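Long-range contacts in group 3 allergen SMIPP-S YvT004A06 (Sarcoptes scabiei type hominis, PDB 3H7T), which is a trypsin-fold serine protease paralogue of the scabies mite, classed as inactivated and so probably without peptidase activity of its own, and binds zinc: residues E154-I159 with S208-V213; A142-V147 with F170-E175; V147-C152 with I165-F170; Y112-D117 with F214-Y219. All coordinates share one frame; numbering follows the deposited sequence.

Contact 1: E154-I159 with S208-V213; sequences EQYKQI and SEFPSV. With ZN (zinc ion), chain F.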
loop_
_atom_site.group_PDB
_atom_site.type_symbol
_atom_site.label_atom_id
_atom_site.label_comp_id
_atom_site.label_asym_id
_atom_site.label_seq_id
_atom_site.Cartn_x
_atom_site.Cartn_y
_atom_site.Cartn_z
ATOM N N GLU A 154 -8.335 10.415 17.946
ATOM C CA GLU A 154 -8.113 11.369 19.039
ATOM C C GLU A 154 -6.716 11.988 18.960
ATOM O O GLU A 154 -6.583 13.210 19.096
ATOM C CB GLU A 154 -8.343 10.717 20.404
ATOM C CG GLU A 154 -9.803 10.377 20.691
ATOM C CD GLU A 154 -9.990 9.512 21.924
ATOM O OE1 GLU A 154 -11.136 9.071 22.165
ATOM O OE2 GLU A 154 -9.001 9.269 22.652
ATOM N N GLN A 155 -5.697 11.153 18.714
ATOM C CA GLN A 155 -4.313 11.612 18.504
ATOM C C GLN A 155 -4.172 12.571 17.317
ATOM O O GLN A 155 -3.510 13.606 17.424
ATOM C CB GLN A 155 -3.361 10.429 18.262
ATOM C CG GLN A 155 -3.222 9.405 19.380
ATOM C CD GLN A 155 -2.212 8.327 19.019
ATOM O OE1 GLN A 155 -1.095 8.628 18.590
ATOM N NE2 GLN A 155 -2.606 7.068 19.173
ATOM N N TYR A 156 -4.753 12.197 16.176
ATOM C CA TYR A 156 -4.742 13.045 14.981
ATOM C C TYR A 156 -5.506 14.354 15.201
ATOM O O TYR A 156 -5.129 15.405 14.663
ATOM C CB TYR A 156 -5.315 12.287 13.777
ATOM C CG TYR A 156 -4.293 11.477 12.999
ATOM C CD1 TYR A 156 -3.655 10.367 13.574
ATOM C CD2 TYR A 156 -3.969 11.816 11.681
ATOM C CE1 TYR A 156 -2.708 9.629 12.857
ATOM C CE2 TYR A 156 -3.024 11.081 10.954
ATOM C CZ TYR A 156 -2.401 9.992 11.548
ATOM O OH TYR A 156 -1.471 9.268 10.831
ATOM N N LYS A 157 -6.576 14.283 15.996
ATOM C CA LYS A 157 -7.385 15.459 16.324
ATOM C C LYS A 157 -6.573 16.547 17.038
ATOM O O LYS A 157 -6.893 17.731 16.909
ATOM C CB LYS A 157 -8.599 15.065 17.174
ATOM C CG LYS A 157 -9.672 16.141 17.283
ATOM C CD LYS A 157 -10.837 15.674 18.153
ATOM N N GLN A 158 -5.537 16.135 17.781
ATOM C CA GLN A 158 -4.639 17.050 18.501
ATOM C C GLN A 158 -4.006 18.104 17.593
ATOM O O GLN A 158 -3.746 19.230 18.024
ATOM C CB GLN A 158 -3.511 16.271 19.190
ATOM C CG GLN A 158 -3.879 15.561 20.480
ATOM C CD GLN A 158 -2.728 14.728 21.027
ATOM O OE1 GLN A 158 -2.877 13.535 21.282
ATOM N NE2 GLN A 158 -1.564 15.358 21.202
ATOM N N ILE A 159 -3.736 17.726 16.346
ATOM C CA ILE A 159 -3.164 18.649 15.371
ATOM C C ILE A 159 -4.166 18.912 14.246
ATOM O O ILE A 159 -3.784 19.233 13.122
ATOM C CB ILE A 159 -1.788 18.169 14.836
ATOM C CG1 ILE A 159 -1.901 16.821 14.114
ATOM C CG2 ILE A 159 -0.767 18.094 15.973
ATOM C CD1 ILE A 159 -0.754 16.550 13.165
ATOM N N SER A 208 6.270 12.364 12.412
ATOM C CA SER A 208 6.297 11.110 13.159
ATOM C C SER A 208 5.646 11.264 14.537
ATOM O O SER A 208 5.205 12.360 14.914
ATOM C CB SER A 208 7.722 10.547 13.263
ATOM O OG SER A 208 8.589 11.434 13.941
ATOM N N GLU A 209 5.601 10.151 15.271
ATOM C CA GLU A 209 4.945 10.018 16.586
ATOM C C GLU A 209 3.450 9.732 16.488
ATOM O O GLU A 209 2.810 9.425 17.492
ATOM C CB GLU A 209 5.223 11.205 17.531
ATOM C CG GLU A 209 6.698 11.487 17.798
ATOM C CD GLU A 209 7.425 10.363 18.513
ATOM O OE1 GLU A 209 6.951 9.909 19.577
ATOM O OE2 GLU A 209 8.498 9.950 18.024
ATOM N N PHE A 210 2.893 9.831 15.284
ATOM C CA PHE A 210 1.504 9.448 15.054
ATOM C C PHE A 210 1.519 8.093 14.354
ATOM O O PHE A 210 2.452 7.803 13.598
ATOM C CB PHE A 210 0.771 10.482 14.195
ATOM C CG PHE A 210 0.692 11.861 14.821
ATOM C CD1 PHE A 210 -0.478 12.296 15.425
ATOM C CD2 PHE A 210 1.791 12.724 14.799
ATOM C CE1 PHE A 210 -0.568 13.567 15.994
ATOM C CE2 PHE A 210 1.709 13.995 15.374
ATOM C CZ PHE A 210 0.528 14.410 15.977
ATOM N N PRO A 211 0.498 7.251 14.606
ATOM C CA PRO A 211 0.413 5.987 13.877
ATOM C C PRO A 211 0.284 6.227 12.377
ATOM O O PRO A 211 -0.285 7.235 11.959
ATOM C CB PRO A 211 -0.888 5.364 14.402
ATOM C CG PRO A 211 -1.091 5.959 15.730
ATOM C CD PRO A 211 -0.556 7.366 15.635
ATOM N N SER A 212 0.790 5.302 11.578
ATOM C CA SER A 212 0.621 5.376 10.133
ATOM C C SER A 212 -0.791 4.935 9.713
ATOM O O SER A 212 -1.476 4.234 10.450
ATOM C CB SER A 212 1.686 4.531 9.421
ATOM O OG SER A 212 2.975 5.045 9.701
ATOM N N VAL A 213 -1.199 5.328 8.511
ATOM C CA VAL A 213 -2.566 5.085 8.047
ATOM C C VAL A 213 -2.597 4.110 6.871
ATOM O O VAL A 213 -1.812 4.226 5.915
ATOM C CB VAL A 213 -3.261 6.440 7.704
ATOM C CG1 VAL A 213 -4.628 6.236 7.032
ATOM C CG2 VAL A 213 -3.398 7.280 8.973
HETATM ZN ZN ZN F . 9.540 8.592 19.398
HETATM O O HOH W 1 1.853 7.184 18.087
HETATM O O HOH W 2 8.778 8.999 21.173
#

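Contact 2: A142-V147 with F170-E175; sequences ANFTVV and FCAGGE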
loop_
_atom_site.group_PDB
_atom_site.type_symbol
_atom_site.label_atom_id
_atom_site.label_comp_id
_atom_site.label_asym_id
_atom_site.label_seq_id
_atom_site.Cartn_x
_atom_site.Cartn_y
_atom_site.Cartn_z
ATOM N N ALA A 142 8.403 -4.667 8.262
ATOM C CA ALA A 142 8.167 -4.501 9.691
ATOM C C ALA A 142 6.785 -5.003 10.083
ATOM O O ALA A 142 5.852 -5.021 9.267
ATOM C CB ALA A 142 8.344 -3.044 10.115
ATOM N N ASN A 143 6.667 -5.412 11.341
ATOM C CA ASN A 143 5.369 -5.621 11.941
ATOM C C ASN A 143 4.897 -4.333 12.604
ATOM O O ASN A 143 5.565 -3.791 13.493
ATOM C CB ASN A 143 5.390 -6.810 12.910
ATOM C CG ASN A 143 5.121 -8.144 12.200
ATOM O OD1 ASN A 143 5.969 -8.651 11.474
ATOM N ND2 ASN A 143 3.919 -8.688 12.382
ATOM N N PHE A 144 3.765 -3.826 12.123
ATOM C CA PHE A 144 3.127 -2.634 12.671
ATOM C C PHE A 144 2.018 -3.077 13.616
ATOM O O PHE A 144 1.103 -3.817 13.200
ATOM C CB PHE A 144 2.471 -1.820 11.547
ATOM C CG PHE A 144 3.423 -0.979 10.726
ATOM C CD1 PHE A 144 3.257 0.404 10.671
ATOM C CD2 PHE A 144 4.436 -1.565 9.959
ATOM C CE1 PHE A 144 4.103 1.206 9.901
ATOM C CE2 PHE A 144 5.290 -0.781 9.172
ATOM C CZ PHE A 144 5.132 0.616 9.147
ATOM N N THR A 145 2.065 -2.606 14.860
ATOM C CA THR A 145 1.001 -2.881 15.831
ATOM C C THR A 145 -0.216 -2.010 15.566
ATOM O O THR A 145 -0.113 -0.783 15.499
ATOM C CB THR A 145 1.463 -2.679 17.289
ATOM O OG1 THR A 145 2.718 -3.328 17.477
ATOM C CG2 THR A 145 0.444 -3.274 18.266
ATOM N N VAL A 146 -1.364 -2.661 15.417
ATOM C CA VAL A 146 -2.619 -1.985 15.114
ATOM C C VAL A 146 -3.099 -1.148 16.311
ATOM O O VAL A 146 -3.159 -1.624 17.449
ATOM C CB VAL A 146 -3.706 -2.997 14.612
ATOM C CG1 VAL A 146 -5.078 -2.333 14.498
ATOM C CG2 VAL A 146 -3.289 -3.604 13.247
ATOM N N VAL A 147 -3.411 0.111 16.033
ATOM C CA VAL A 147 -3.874 1.054 17.041
ATOM C C VAL A 147 -5.385 1.217 16.875
ATOM O O VAL A 147 -5.872 1.389 15.757
ATOM C CB VAL A 147 -3.174 2.428 16.866
ATOM C CG1 VAL A 147 -3.740 3.474 17.827
ATOM C CG2 VAL A 147 -1.646 2.290 17.062
ATOM N N PHE A 170 -7.439 1.824 8.801
ATOM C CA PHE A 170 -7.020 1.473 10.151
ATOM C C PHE A 170 -5.646 2.065 10.412
ATOM O O PHE A 170 -4.933 2.436 9.470
ATOM C CB PHE A 170 -7.044 -0.048 10.388
ATOM C CG PHE A 170 -6.005 -0.823 9.623
ATOM C CD1 PHE A 170 -4.720 -1.005 10.144
ATOM C CD2 PHE A 170 -6.322 -1.412 8.403
ATOM C CE1 PHE A 170 -3.756 -1.746 9.440
ATOM C CE2 PHE A 170 -5.365 -2.155 7.686
ATOM C CZ PHE A 170 -4.085 -2.331 8.211
ATOM N N CYS A 171 -5.287 2.173 11.689
ATOM C CA CYS A 171 -4.022 2.790 12.083
ATOM C C CYS A 171 -3.105 1.719 12.629
ATOM O O CYS A 171 -3.566 0.785 13.292
ATOM C CB CYS A 171 -4.250 3.855 13.157
ATOM S SG CYS A 171 -5.247 5.277 12.615
ATOM N N ALA A 172 -1.812 1.858 12.344
ATOM C CA ALA A 172 -0.815 0.935 12.850
ATOM C C ALA A 172 0.546 1.604 12.945
ATOM O O ALA A 172 0.835 2.565 12.218
ATOM C CB ALA A 172 -0.753 -0.330 11.989
ATOM N N GLY A 173 1.365 1.088 13.859
ATOM C CA GLY A 173 2.679 1.640 14.143
ATOM C C GLY A 173 2.574 2.868 15.025
ATOM O O GLY A 173 1.640 3.005 15.828
ATOM N N GLY A 174 3.532 3.773 14.875
ATOM C CA GLY A 174 3.559 4.978 15.680
ATOM C C GLY A 174 4.565 4.836 16.800
ATOM O O GLY A 174 5.468 3.997 16.722
ATOM N N GLU A 175 4.381 5.644 17.844
ATOM C CA GLU A 175 5.305 5.728 18.977
ATOM C C GLU A 175 5.541 4.403 19.713
ATOM O O GLU A 175 6.652 4.139 20.156
ATOM C CB GLU A 175 4.843 6.803 19.966
ATOM C CG GLU A 175 5.844 7.079 21.096
ATOM C CD GLU A 175 5.539 8.343 21.883
ATOM O OE1 GLU A 175 4.354 8.722 22.000
ATOM O OE2 GLU A 175 6.498 8.963 22.387
HETATM O O HOH W 3 1.219 0.653 17.755
HETATM O O HOH W 4 -7.331 1.153 13.626
#

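Contact 3: V147-C152 with I165-F170; sequences VDRKSC and IYDGVF. With ZN (zinc ion), chain C.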
loop_
_atom_site.group_PDB
_atom_site.type_symbol
_atom_site.label_atom_id
_atom_site.label_comp_id
_atom_site.label_asym_id
_atom_site.label_seq_id
_atom_site.Cartn_x
_atom_site.Cartn_y
_atom_site.Cartn_z
ATOM N N VAL A 147 -3.411 0.111 16.033
ATOM C CA VAL A 147 -3.874 1.054 17.041
ATOM C C VAL A 147 -5.385 1.217 16.875
ATOM O O VAL A 147 -5.872 1.389 15.757
ATOM C CB VAL A 147 -3.174 2.428 16.866
ATOM C CG1 VAL A 147 -3.740 3.474 17.827
ATOM C CG2 VAL A 147 -1.646 2.290 17.062
ATOM N N ASP A 148 -6.111 1.176 17.991
ATOM C CA ASP A 148 -7.551 1.430 18.005
ATOM C C ASP A 148 -7.939 2.685 17.214
ATOM O O ASP A 148 -7.382 3.760 17.448
ATOM C CB ASP A 148 -8.029 1.568 19.452
ATOM C CG ASP A 148 -9.511 1.799 19.542
ATOM O OD1 ASP A 148 -10.270 0.822 19.384
ATOM O OD2 ASP A 148 -9.911 2.963 19.751
ATOM N N ARG A 149 -8.888 2.546 16.281
ATOM C CA ARG A 149 -9.300 3.674 15.422
ATOM C C ARG A 149 -9.702 4.944 16.181
ATOM O O ARG A 149 -9.247 6.040 15.837
ATOM C CB ARG A 149 -10.421 3.262 14.464
ATOM C CG ARG A 149 -10.843 4.368 13.490
ATOM C CD ARG A 149 -11.795 3.871 12.405
ATOM N NE ARG A 149 -11.211 2.830 11.555
ATOM C CZ ARG A 149 -11.494 1.528 11.660
ATOM N NH1 ARG A 149 -12.347 1.097 12.580
ATOM N NH2 ARG A 149 -10.919 0.653 10.850
ATOM N N LYS A 150 -10.554 4.801 17.201
ATOM C CA LYS A 150 -10.941 5.942 18.028
ATOM C C LYS A 150 -9.731 6.633 18.672
ATOM O O LYS A 150 -9.610 7.860 18.628
ATOM C CB LYS A 150 -11.955 5.529 19.107
ATOM C CG LYS A 150 -12.557 6.717 19.866
ATOM C CD LYS A 150 -13.288 7.655 18.916
ATOM C CE LYS A 150 -13.801 8.894 19.632
ATOM N NZ LYS A 150 -14.488 9.811 18.686
ATOM N N SER A 151 -8.844 5.834 19.259
ATOM C CA SER A 151 -7.642 6.350 19.902
ATOM C C SER A 151 -6.719 7.060 18.897
ATOM O O SER A 151 -6.158 8.125 19.194
ATOM C CB SER A 151 -6.916 5.220 20.646
ATOM O OG SER A 151 -5.518 5.451 20.679
ATOM N N CYS A 152 -6.595 6.486 17.703
ATOM C CA CYS A 152 -5.813 7.101 16.624
ATOM C C CYS A 152 -6.428 8.422 16.168
ATOM O O CYS A 152 -5.720 9.408 15.998
ATOM C CB CYS A 152 -5.687 6.135 15.449
ATOM S SG CYS A 152 -4.796 6.739 13.998
ATOM N N ILE A 165 -8.776 10.092 9.362
ATOM C CA ILE A 165 -9.142 8.842 10.051
ATOM C C ILE A 165 -10.652 8.595 9.962
ATOM O O ILE A 165 -11.466 9.386 10.460
ATOM C CB ILE A 165 -8.681 8.840 11.544
ATOM C CG1 ILE A 165 -7.242 9.406 11.696
ATOM C CG2 ILE A 165 -8.848 7.449 12.180
ATOM C CD1 ILE A 165 -6.150 8.559 11.047
ATOM N N TYR A 166 -11.015 7.484 9.334
ATOM C CA TYR A 166 -12.429 7.147 9.108
ATOM C C TYR A 166 -12.530 5.617 9.010
ATOM O O TYR A 166 -11.510 4.934 9.086
ATOM C CB TYR A 166 -12.953 7.886 7.860
ATOM C CG TYR A 166 -12.400 7.379 6.551
ATOM C CD1 TYR A 166 -13.209 6.660 5.674
ATOM C CD2 TYR A 166 -11.065 7.596 6.192
ATOM C CE1 TYR A 166 -12.712 6.180 4.482
ATOM C CE2 TYR A 166 -10.561 7.120 4.994
ATOM C CZ TYR A 166 -11.388 6.406 4.148
ATOM O OH TYR A 166 -10.909 5.903 2.964
ATOM N N ASP A 167 -13.729 5.065 8.847
ATOM C CA ASP A 167 -13.895 3.604 8.899
ATOM C C ASP A 167 -13.153 2.851 7.792
ATOM O O ASP A 167 -12.867 1.655 7.927
ATOM C CB ASP A 167 -15.374 3.198 8.891
ATOM C CG ASP A 167 -16.138 3.701 10.107
ATOM O OD1 ASP A 167 -15.544 3.903 11.195
ATOM O OD2 ASP A 167 -17.365 3.878 9.974
ATOM N N GLY A 168 -12.850 3.543 6.695
ATOM C CA GLY A 168 -12.177 2.918 5.556
ATOM C C GLY A 168 -10.657 2.843 5.695
ATOM O O GLY A 168 -9.963 2.411 4.764
ATOM N N VAL A 169 -10.141 3.294 6.838
ATOM C CA VAL A 169 -8.736 3.073 7.194
ATOM C C VAL A 169 -8.594 2.441 8.564
ATOM O O VAL A 169 -9.511 2.508 9.387
ATOM C CB VAL A 169 -7.860 4.378 7.127
ATOM C CG1 VAL A 169 -7.809 4.930 5.698
ATOM C CG2 VAL A 169 -8.319 5.441 8.132
ATOM N N PHE A 170 -7.439 1.824 8.801
ATOM C CA PHE A 170 -7.020 1.473 10.151
ATOM C C PHE A 170 -5.646 2.065 10.412
ATOM O O PHE A 170 -4.933 2.436 9.470
ATOM C CB PHE A 170 -7.044 -0.048 10.388
ATOM C CG PHE A 170 -6.005 -0.823 9.623
ATOM C CD1 PHE A 170 -4.720 -1.005 10.144
ATOM C CD2 PHE A 170 -6.322 -1.412 8.403
ATOM C CE1 PHE A 170 -3.756 -1.746 9.440
ATOM C CE2 PHE A 170 -5.365 -2.155 7.686
ATOM C CZ PHE A 170 -4.085 -2.331 8.211
HETATM ZN ZN ZN C . -16.378 5.294 12.327
#

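Contact 4: Y112-D117 with F214-Y219; sequences YDPEPD and FLRVGY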
loop_
_atom_site.group_PDB
_atom_site.type_symbol
_atom_site.label_atom_id
_atom_site.label_comp_id
_atom_site.label_asym_id
_atom_site.label_seq_id
_atom_site.Cartn_x
_atom_site.Cartn_y
_atom_site.Cartn_z
ATOM N N TYR A 112 -13.484 -6.757 6.972
ATOM C CA TYR A 112 -12.414 -7.131 7.899
ATOM C C TYR A 112 -11.791 -5.882 8.532
ATOM O O TYR A 112 -11.536 -4.885 7.843
ATOM C CB TYR A 112 -11.334 -7.965 7.204
ATOM C CG TYR A 112 -10.318 -8.519 8.180
ATOM C CD1 TYR A 112 -10.543 -9.729 8.836
ATOM C CD2 TYR A 112 -9.150 -7.813 8.482
ATOM C CE1 TYR A 112 -9.624 -10.232 9.750
ATOM C CE2 TYR A 112 -8.232 -8.299 9.397
ATOM C CZ TYR A 112 -8.466 -9.510 10.020
ATOM O OH TYR A 112 -7.554 -9.999 10.920
ATOM N N ASP A 113 -11.579 -5.930 9.844
ATOM C CA ASP A 113 -11.030 -4.787 10.571
ATOM C C ASP A 113 -10.021 -5.288 11.598
ATOM O O ASP A 113 -10.414 -5.895 12.598
ATOM C CB ASP A 113 -12.161 -3.988 11.248
ATOM C CG ASP A 113 -11.729 -2.568 11.667
ATOM O OD1 ASP A 113 -10.603 -2.128 11.335
ATOM O OD2 ASP A 113 -12.535 -1.883 12.335
ATOM N N PRO A 114 -8.713 -5.048 11.349
ATOM C CA PRO A 114 -7.678 -5.595 12.233
ATOM C C PRO A 114 -7.864 -5.120 13.671
ATOM O O PRO A 114 -8.094 -3.929 13.908
ATOM C CB PRO A 114 -6.365 -5.028 11.661
ATOM C CG PRO A 114 -6.700 -4.484 10.319
ATOM C CD PRO A 114 -8.151 -4.130 10.338
ATOM N N GLU A 115 -7.760 -6.050 14.617
ATOM C CA GLU A 115 -7.991 -5.748 16.027
ATOM C C GLU A 115 -6.807 -4.982 16.604
ATOM O O GLU A 115 -5.664 -5.303 16.284
ATOM C CB GLU A 115 -8.212 -7.036 16.834
ATOM C CG GLU A 115 -9.419 -7.853 16.398
ATOM C CD GLU A 115 -9.915 -8.775 17.489
ATOM N N PRO A 116 -7.077 -3.973 17.460
ATOM C CA PRO A 116 -6.005 -3.277 18.185
ATOM C C PRO A 116 -5.103 -4.264 18.906
ATOM O O PRO A 116 -5.583 -5.279 19.415
ATOM C CB PRO A 116 -6.760 -2.430 19.209
ATOM C CG PRO A 116 -8.092 -2.190 18.594
ATOM C CD PRO A 116 -8.401 -3.385 17.732
ATOM N N ASP A 117 -3.806 -3.969 18.914
ATOM C CA ASP A 117 -2.782 -4.806 19.553
ATOM C C ASP A 117 -2.360 -6.041 18.748
ATOM O O ASP A 117 -1.412 -6.729 19.123
ATOM C CB ASP A 117 -3.171 -5.170 20.999
ATOM C CG ASP A 117 -3.234 -3.950 21.907
ATOM O OD1 ASP A 117 -2.572 -2.930 21.603
ATOM O OD2 ASP A 117 -3.945 -4.010 22.931
ATOM N N PHE A 214 -3.528 3.161 6.945
ATOM C CA PHE A 214 -3.630 2.088 5.983
ATOM C C PHE A 214 -5.067 1.974 5.519
ATOM O O PHE A 214 -5.980 1.885 6.344
ATOM C CB PHE A 214 -3.238 0.751 6.631
ATOM C CG PHE A 214 -1.789 0.651 7.021
ATOM C CD1 PHE A 214 -0.879 0.023 6.176
ATOM C CD2 PHE A 214 -1.337 1.162 8.248
ATOM C CE1 PHE A 214 0.472 -0.077 6.526
ATOM C CE2 PHE A 214 0.009 1.063 8.603
ATOM C CZ PHE A 214 0.914 0.446 7.733
ATOM N N LEU A 215 -5.275 1.931 4.206
ATOM C CA LEU A 215 -6.594 1.629 3.684
ATOM C C LEU A 215 -7.054 0.280 4.237
ATOM O O LEU A 215 -6.315 -0.709 4.203
ATOM C CB LEU A 215 -6.603 1.597 2.158
ATOM C CG LEU A 215 -7.997 1.399 1.563
ATOM C CD1 LEU A 215 -8.458 2.692 0.906
ATOM C CD2 LEU A 215 -7.997 0.234 0.576
ATOM N N ARG A 216 -8.266 0.253 4.771
ATOM C CA ARG A 216 -8.859 -0.995 5.248
ATOM C C ARG A 216 -9.447 -1.704 4.036
ATOM O O ARG A 216 -10.529 -1.339 3.556
ATOM C CB ARG A 216 -9.953 -0.711 6.286
ATOM C CG ARG A 216 -10.243 -1.898 7.216
ATOM C CD ARG A 216 -11.713 -2.238 7.359
ATOM N NE ARG A 216 -12.509 -1.195 7.978
ATOM C CZ ARG A 216 -13.667 -1.388 8.612
ATOM N NH1 ARG A 216 -14.298 -0.345 9.113
ATOM N NH2 ARG A 216 -14.194 -2.600 8.758
ATOM N N VAL A 217 -8.731 -2.712 3.546
ATOM C CA VAL A 217 -9.132 -3.439 2.341
ATOM C C VAL A 217 -10.518 -4.080 2.468
ATOM O O VAL A 217 -11.315 -3.993 1.540
ATOM C CB VAL A 217 -8.071 -4.483 1.903
ATOM C CG1 VAL A 217 -8.534 -5.228 0.649
ATOM C CG2 VAL A 217 -6.732 -3.790 1.616
ATOM N N GLY A 218 -10.803 -4.680 3.625
ATOM C CA GLY A 218 -12.127 -5.238 3.937
ATOM C C GLY A 218 -13.295 -4.332 3.582
ATOM O O GLY A 218 -14.328 -4.798 3.051
ATOM N N TYR A 219 -13.116 -3.035 3.844
ATOM C CA TYR A 219 -14.134 -2.010 3.608
ATOM C C TYR A 219 -14.442 -1.847 2.112
ATOM O O TYR A 219 -15.536 -1.407 1.726
ATOM C CB TYR A 219 -13.681 -0.681 4.225
ATOM C CG TYR A 219 -14.725 0.417 4.255
ATOM C CD1 TYR A 219 -15.499 0.646 5.400
ATOM C CD2 TYR A 219 -14.933 1.234 3.144
ATOM C CE1 TYR A 219 -16.455 1.671 5.428
ATOM C CE2 TYR A 219 -15.887 2.241 3.156
ATOM C CZ TYR A 219 -16.644 2.457 4.298
ATOM O OH TYR A 219 -17.574 3.470 4.292
HETATM O O HOH W 5 -9.179 -5.085 5.889
#

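Contact 1: E154-I159 with S208-V213
Y156 and F210 meet in an aromatic contact that joins the end of helix 149-157 to the loop entering strand 212-216, in the C-terminal half of a trypsin-like fold. The pair is T-shaped: F210 turns its edge toward the face of Y156, with CD1 over that face, ring centroids 5.6 Å apart and planes at 73°. Beyond the stack, Y156 reaches the backbone at the loop's turn into the strand. Its OH donates to P211 O at 2.6 Å, with a C=O...donor angle of 174°, so the hydroxyl oxygen sits almost in line with the C=O bond. V213 CG2 packs obliquely against the same end, 3.9 Å from Y156 CZ. The F210 ring is held on other sides as well. Q155 O lies at its edge, 3.3 Å from CE1. I159 meets it tip to tip, CD1 being 3.8 Å from F210 CZ; here CG1 of I159 takes the crowded position between backbone N and carbonyl carbon (chi1 61°), and itself touches the ring tip. The Q155 amide, at the end of an extended chain, meets the CD-CG side of the P211 ring at a slant, OE1 3.3 Å from P211 CD. The M206 side chain touches both Y156 and I159. At the outer end of the loop, E209 helps to bind a zinc ion together with E178 and a water molecule; E209 OE2 lies 2.2 Å from the metal, while E209 OE1 accepts from that water.

Contact 2: A142-V147 with F170-E175
T145 O takes the amide of G173 at 2.9 Å, and the amide of V147 reaches C171 O at 2.8 Å; these two backbone bonds tie the segments together. Between them lie two CA-H...O contacts, A172 CA to T145 O and V146 CA to C171 O, so each carbonyl is approached by an N-H and a C-H. Side chains close in on one face: F144 CB touches A172 CB at 3.6 Å, and V146 CG2 lies 4.3 Å from F170 CE1. On the other, V147 CB faces C171 CB at 4.1 Å. These are neighbouring antiparallel strands, 140-147 and 169-172, of the C-terminal barrel of a trypsin-like fold, with V146 and A172 as a non-hydrogen-bonded pair; their short axes run at 135° and so splay apart. Two waters bridge the segments. One donates to both T145 O and G173 O, while another donates to V147 O and accepts from C171 N. F144 has CG anti to the carbonyl carbon (chi1 -78°), and CD1 of its ring lies 3.7 Å from G173 CA; G173, at a positive phi of 79°, has no CB to obstruct the ring, and A172 O lies at the ring's edge. In the next shell F214 meets both aromatic residues, lying nearly parallel to F170 and edge-to-face with F144. The hydroxyl of T145 is hydrogen-bonded to D177 OD1, and C171 SG continues into the disulfide with C152, linking this strand to helix 149-157.

Contact 3: V147-C152 with I165-F170
R149 grips a single carbonyl oxygen, V169 O, side-on with two nitrogens, NE and NH2 each 2.8 Å away. It does so from the first turn of helix 149-157, against the loop and strand start at 165-170, in the C-terminal half of a trypsin-like fold. The oxygen lies in the guanidinium plane between the two N-H groups, and both bonds are bent, at 144° and 143°. The chain gets there with CG anti to the backbone N and a bend at chi3 (-61°) that brings NE round to the carbonyl. Y166 to V169 form a type I turn, and D167 O lies over one guanidinium face. NH2 also forms a salt bridge with D113 OD1. Nearer the helix, R149 CG touches I165 CG2 at 3.9 Å, the two side chains running antiparallel alongside one another. I165 CD1 packs on the sulphur of C152, 3.7 Å from SG, itself in a disulfide with C171. D148 caps the helix, its OD2 accepting from S151 N. At the outside of the turn, D167 OD1 binds a zinc ion at 2.0 Å and lies 3.9 Å from R149 CD.

Contact 4: Y112-D117 with F214-Y219
Y112 begins the segment with its backbone against G218: Y112 N lies 3.7 Å from G218 CA, a close approach that the bare glycine allows. One water bridges the same two residues, donating to Y112 O at 3.1 Å and accepting from G218 N at 2.8 Å, and it sits at the edge of the tyrosine ring. The ring itself leads away from strand 212-216, and its hydroxyl is hydrogen-bonded to Q192. D113 carries the polar part of the contact. With CG anti to the backbone N (chi1 -163°), its carboxylate lies flat over the guanidinium of R216: the planes are 16° apart, and D113 CG sits 3.7 Å above the R216 plane, over its centre. Y219 CD1 covers the opposite face, offset toward the rim. D113 OD1 and R216 NE are 4.0 Å apart, a long, purely electrostatic pairing, because the carboxylate is stacked over the guanidinium and lies off the direction of its N-H bonds. Each group finds a more direct partner elsewhere: D113 OD1 pairs with R149 NH2, while R216 NH1 donates to D167 O. R216 stacked on the carboxylate, with R149 bonded to OD1, sets two positive groups beside D113 and probably helps to balance its charge. P114 follows, its CD 4.4 Å from R216 CG, and also rests on F170. From E115 the segment runs on toward strand 119-124, and D117 pairs through its backbone with V146. A crossing of this kind, from the N-terminal barrel to the C-terminal one, is the interdomain linker of the trypsin fold.

In the fold
Contacts 2 and 4 are the buried ones, while contacts 1 and 3 are partly buried and reach zinc ions at their outer ends. Strand 212-216 serves contacts 1 and 4, helix 149-157 contacts 1 and 3, and strand 169-172 contacts 2 and 3; the helix is further tied to that strand by the C152-C171 disulfide. Chemistry follows place: backbone pairing with alanine, valine and phenylalanine side chains packed about it in contact 2, an aromatic pair in contact 1, arginine on a backbone carbonyl in contact 3, and a carboxylate stacked on arginine in contact 4. The probable hydrogen bond from R216 to the D167 backbone carbonyl joins the last two.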